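Local atomic coordinates of esterase D (Cellvibrio japonicus, PDB entry 2W87), a protein that binds glucuronic acid-containing sugars through this family 35 carbohydrate-binding module and, as a whole enzyme, probably hydrolyses feruloyl esters in plant cell walls. Residues Q5-G10 and T26-A31; W43-T48 and V101-G106. All blocks are in the same frame, centred on the assembly; numbering follows the deposited sequence.

Interaction 1. Residues Q5-G10 and T26-A31. With CA (calcium ion), chain D.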
# COMPACT_ATOMS: atom_id res chain seq x y z
N GLN A 5 -3.49 0.78 -8.83
CA GLN A 5 -3.84 2.18 -8.63
C GLN A 5 -5.23 2.27 -7.97
O GLN A 5 -6.08 1.41 -8.17
CB GLN A 5 -3.90 2.94 -9.96
CG GLN A 5 -2.59 2.97 -10.74
CD GLN A 5 -1.58 3.95 -10.19
OE1 GLN A 5 -1.84 4.63 -9.21
NE2 GLN A 5 -0.42 4.05 -10.86
N GLU A 6 -5.45 3.35 -7.21
CA GLU A 6 -6.78 3.79 -6.86
C GLU A 6 -7.70 3.75 -8.07
O GLU A 6 -7.26 3.98 -9.21
CB GLU A 6 -6.74 5.21 -6.30
CG GLU A 6 -6.26 6.28 -7.29
CD GLU A 6 -4.76 6.23 -7.63
OE1 GLU A 6 -3.98 5.76 -6.76
OE2 GLU A 6 -4.33 6.68 -8.74
N ALA A 7 -8.98 3.45 -7.83
CA ALA A 7 -10.00 3.52 -8.86
C ALA A 7 -9.80 2.48 -9.94
O ALA A 7 -10.30 2.66 -11.06
CB ALA A 7 -10.01 4.88 -9.47
N GLN A 8 -9.09 1.39 -9.62
CA GLN A 8 -8.89 0.27 -10.55
C GLN A 8 -9.05 -1.06 -9.80
O GLN A 8 -8.99 -1.11 -8.57
CB GLN A 8 -7.52 0.39 -11.25
CG GLN A 8 -7.27 1.74 -11.97
CD GLN A 8 -8.17 1.99 -13.20
OE1 GLN A 8 -8.60 1.05 -13.88
NE2 GLN A 8 -8.43 3.28 -13.50
N ALA A 9 -9.28 -2.15 -10.53
CA ALA A 9 -9.46 -3.46 -9.93
C ALA A 9 -8.27 -3.79 -9.07
O ALA A 9 -7.12 -3.59 -9.48
CB ALA A 9 -9.68 -4.56 -11.02
N GLY A 10 -8.55 -4.30 -7.87
CA GLY A 10 -7.49 -4.66 -6.93
C GLY A 10 -7.30 -3.61 -5.85
O GLY A 10 -6.68 -3.88 -4.83
N THR A 26 0.76 8.85 -9.94
CA THR A 26 0.46 8.17 -11.17
C THR A 26 -0.99 7.67 -11.05
O THR A 26 -1.55 7.67 -9.97
CB THR A 26 1.46 7.03 -11.46
OG1 THR A 26 1.50 6.10 -10.37
CG2 THR A 26 2.86 7.59 -11.67
N GLY A 27 -1.62 7.30 -12.16
CA GLY A 27 -3.06 7.03 -12.11
C GLY A 27 -3.85 8.29 -11.85
O GLY A 27 -3.40 9.38 -12.18
N SER A 28 -5.05 8.17 -11.27
CA SER A 28 -5.90 9.32 -11.06
C SER A 28 -5.64 10.05 -9.73
O SER A 28 -6.25 11.09 -9.45
CB SER A 28 -7.37 8.91 -11.17
OG SER A 28 -7.67 7.87 -10.26
N GLY A 29 -4.74 9.53 -8.91
CA GLY A 29 -4.44 10.18 -7.64
C GLY A 29 -3.61 9.34 -6.68
O GLY A 29 -2.74 8.57 -7.08
N PHE A 30 -3.90 9.51 -5.40
CA PHE A 30 -3.20 8.80 -4.34
C PHE A 30 -4.14 8.64 -3.16
O PHE A 30 -5.10 9.39 -3.01
CB PHE A 30 -1.94 9.55 -3.93
CG PHE A 30 -2.16 11.00 -3.59
CD1 PHE A 30 -2.56 11.39 -2.33
CD2 PHE A 30 -1.94 11.99 -4.54
CE1 PHE A 30 -2.74 12.72 -2.02
CE2 PHE A 30 -2.11 13.31 -4.24
CZ PHE A 30 -2.51 13.69 -2.98
N ALA A 31 -3.90 7.61 -2.35
CA ALA A 31 -4.72 7.37 -1.17
C ALA A 31 -4.16 8.22 -0.02
O ALA A 31 -2.96 8.14 0.32
CB ALA A 31 -4.71 5.88 -0.80
CA CA D . -1.95 6.50 -7.97
O HOH W 1 -6.17 5.32 -11.37
O HOH W 2 -8.54 6.01 -12.58

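Interaction 2. Residues W43-T48 and V101-G106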
# COMPACT_ATOMS: atom_id res chain seq x y z
N TRP A 43 -5.61 -3.43 -0.57
CA TRP A 43 -5.61 -4.00 -1.91
C TRP A 43 -5.92 -5.47 -1.83
O TRP A 43 -5.83 -6.10 -0.78
CB TRP A 43 -4.23 -3.87 -2.57
CG TRP A 43 -3.68 -2.49 -2.64
CD1 TRP A 43 -3.85 -1.61 -3.63
CD2 TRP A 43 -2.84 -1.85 -1.67
NE1 TRP A 43 -3.19 -0.43 -3.35
CE2 TRP A 43 -2.54 -0.56 -2.15
CE3 TRP A 43 -2.30 -2.26 -0.45
CZ2 TRP A 43 -1.74 0.32 -1.46
CZ3 TRP A 43 -1.49 -1.37 0.24
CH2 TRP A 43 -1.22 -0.11 -0.26
N ALA A 44 -6.22 -6.05 -2.99
CA ALA A 44 -6.49 -7.48 -3.08
C ALA A 44 -5.76 -8.04 -4.29
O ALA A 44 -5.90 -7.52 -5.40
CB ALA A 44 -7.96 -7.75 -3.22
N ILE A 45 -5.02 -9.12 -4.07
CA ILE A 45 -4.21 -9.75 -5.12
C ILE A 45 -4.55 -11.23 -5.19
O ILE A 45 -4.56 -11.89 -4.17
CB ILE A 45 -2.71 -9.64 -4.78
CG1 ILE A 45 -2.30 -8.17 -4.57
CG2 ILE A 45 -1.90 -10.26 -5.87
CD1 ILE A 45 -1.09 -8.06 -3.61
N ASP A 46 -4.83 -11.73 -6.39
CA ASP A 46 -5.03 -13.15 -6.59
C ASP A 46 -3.72 -13.72 -7.12
O ASP A 46 -3.17 -13.19 -8.07
CB ASP A 46 -6.16 -13.42 -7.58
CG ASP A 46 -6.41 -14.92 -7.76
OD1 ASP A 46 -7.24 -15.47 -7.00
OD2 ASP A 46 -5.72 -15.54 -8.62
N ALA A 47 -3.23 -14.78 -6.48
CA ALA A 47 -1.97 -15.42 -6.86
C ALA A 47 -2.27 -16.85 -7.29
O ALA A 47 -2.95 -17.57 -6.59
CB ALA A 47 -0.98 -15.42 -5.68
N THR A 48 -1.77 -17.26 -8.45
CA THR A 48 -2.11 -18.60 -8.93
C THR A 48 -1.38 -19.67 -8.12
O THR A 48 -1.84 -20.79 -8.02
CB THR A 48 -1.81 -18.80 -10.42
OG1 THR A 48 -0.41 -18.66 -10.63
CG2 THR A 48 -2.57 -17.78 -11.28
N VAL A 101 7.20 -10.44 0.49
CA VAL A 101 6.14 -11.04 1.28
C VAL A 101 5.78 -12.36 0.64
O VAL A 101 5.99 -12.54 -0.55
CB VAL A 101 4.85 -10.20 1.32
CG1 VAL A 101 5.13 -8.80 1.83
CG2 VAL A 101 4.18 -10.15 -0.06
N ASP A 102 5.23 -13.26 1.44
CA ASP A 102 4.80 -14.55 0.94
C ASP A 102 3.30 -14.49 0.77
O ASP A 102 2.56 -14.41 1.75
CB ASP A 102 5.21 -15.67 1.89
CG ASP A 102 6.61 -16.17 1.61
OD1 ASP A 102 6.80 -16.83 0.55
OD2 ASP A 102 7.53 -15.90 2.41
N LEU A 103 2.87 -14.52 -0.48
CA LEU A 103 1.45 -14.58 -0.80
C LEU A 103 0.99 -16.03 -0.78
O LEU A 103 1.75 -16.95 -1.10
CB LEU A 103 1.15 -13.95 -2.15
CG LEU A 103 1.44 -12.45 -2.38
CD1 LEU A 103 0.80 -11.98 -3.68
CD2 LEU A 103 0.96 -11.59 -1.25
N VAL A 104 -0.26 -16.23 -0.39
CA VAL A 104 -0.89 -17.55 -0.44
C VAL A 104 -1.53 -17.76 -1.81
O VAL A 104 -1.91 -16.80 -2.50
CB VAL A 104 -1.95 -17.75 0.67
CG1 VAL A 104 -1.34 -17.53 2.05
CG2 VAL A 104 -3.14 -16.83 0.46
N GLN A 105 -1.67 -19.02 -2.21
CA GLN A 105 -2.39 -19.33 -3.43
C GLN A 105 -3.82 -18.80 -3.25
O GLN A 105 -4.43 -18.98 -2.18
CB GLN A 105 -2.43 -20.84 -3.63
CG GLN A 105 -2.96 -21.25 -4.95
CD GLN A 105 -3.11 -22.76 -5.06
OE1 GLN A 105 -3.51 -23.44 -4.10
NE2 GLN A 105 -2.82 -23.29 -6.23
N GLY A 106 -4.35 -18.13 -4.26
CA GLY A 106 -5.70 -17.56 -4.16
C GLY A 106 -5.70 -16.11 -3.72
O GLY A 106 -4.82 -15.36 -4.09

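Interaction 1. Residues Q5-G10 and T26-A31
Thr26 and Glu6 meet at a calcium ion, which Thr26 O binds at 2.4 Å. The side chain of Gln5, a further ligand, crosses that of Thr26 at about a right angle. Glu6 is bidentate: OE1 and OE2 both lie 2.5 Å from the calcium. Its chain bends at chi2 (-72°), which turns CD toward the ion. Thr26 to Gly29 form a type II' turn, and Gly27 has a positive phi, which favours glycine. Ser28 joins the two loops through water. Its N donates to a water that donates to Glu6 O, and its OG meets a second water held by Gln8 NE2. Gly29 grips twice. Its N donates to Glu6 OE2 (2.9 Å, 139° at the hydrogen) from above the carboxylate plane, and its O binds the calcium at 2.4 Å. Two loops and Asp124, through O and OD1, thus build this calcium site, which is separate from the second calcium at Asn32, Thr33 and Asn35. Phe30 starts strand 30-33 beside the glucuronate pocket; its CB points away from 5-10, and its ring meets Trp94 and touches Asn122 on strand 122-129. Ala31 packs on Ile18 of strand 16-19 and on Phe11 and Val14 of strand 11-14.

Interaction 2. Residues W43-T48 and V101-G106
Ala47 and Gly106 form a single antiparallel, hydrogen-bonded beta bridge at one end of the module. Ala47 is the last residue of strand 40-47. Gly106 is the first of strand 106-114, reached from strand 95-103 by a short connection. Two backbone bonds make the bridge. Ala47 N donates to Gly106 O at 2.9 Å, with 164° at the hydrogen. Gly106 N donates to Ala47 O at 2.8 Å and 172°, and this donor lies in the carbonyl plane. Gly106 has a positive phi, a conformation that suits glycine at the start of the strand. The CA-H of Asp46 also points at Gly106 O (CA to O 3.3 Å), a CA-H...O contact that supplements the bond from Ala47 N.

Gln105 adds a side-chain bond just past the bridge. Its CG is anti to the backbone N (chi1 -171°) and the chain beyond is extended. CG lies beside Thr48 O, and NE2 donates to the same oxygen at 3.2 Å. Thr48 O lies almost in the plane of the Gln105 amide.

On the buried side Ile45 and Leu103 make an apolar contact, crossing at about a right angle with Ile45 CG2 3.9 Å from Leu103 CD1. Ala47 CB sits further along, 3.6 Å from Val104 O and 4.4 Å from Leu103 CD1. Arg53 of strand 51-60 touches both Ala47 and Leu103. Asn108 holds the connection: its OD1 accepts from Val104 N.

Strand 95-103 belongs to the four-stranded sheet, whereas strands 40-47 and 106-114 pair in the six-stranded sheet. The chain therefore passes from one sheet to the other here, and the side chains of Leu103 and Ile45 pack against each other between them. Such a passage between sheets is characteristic of a beta-sandwich, here the jelly-roll fold of family 35 carbohydrate-binding modules.

Overall arrangement
From the N terminus, strand 2-5 leads into interaction 1. There the loop 5-10 is joined through calcium to 26-31, closing a loop that includes strands 11-14 and 16-19. The chain then runs through strand 30-33 into strand 40-47, where interaction 2 opens. Its partner, 101-106, comes much later, so interaction 2 closes a long loop that includes strands 51-60, 69-73 and 80-83. The two contacts are in series and neither nests nor crosses. Their centres lie about 19 Å apart, yet they touch: Gly10 O and Ala44 N are 2.9 Å apart, a probable hydrogen bond. Interaction 1 fixes the N-terminal loops; interaction 2 pairs strand 40-47 with the start of 106-114, where the chain crosses from the four-stranded sheet.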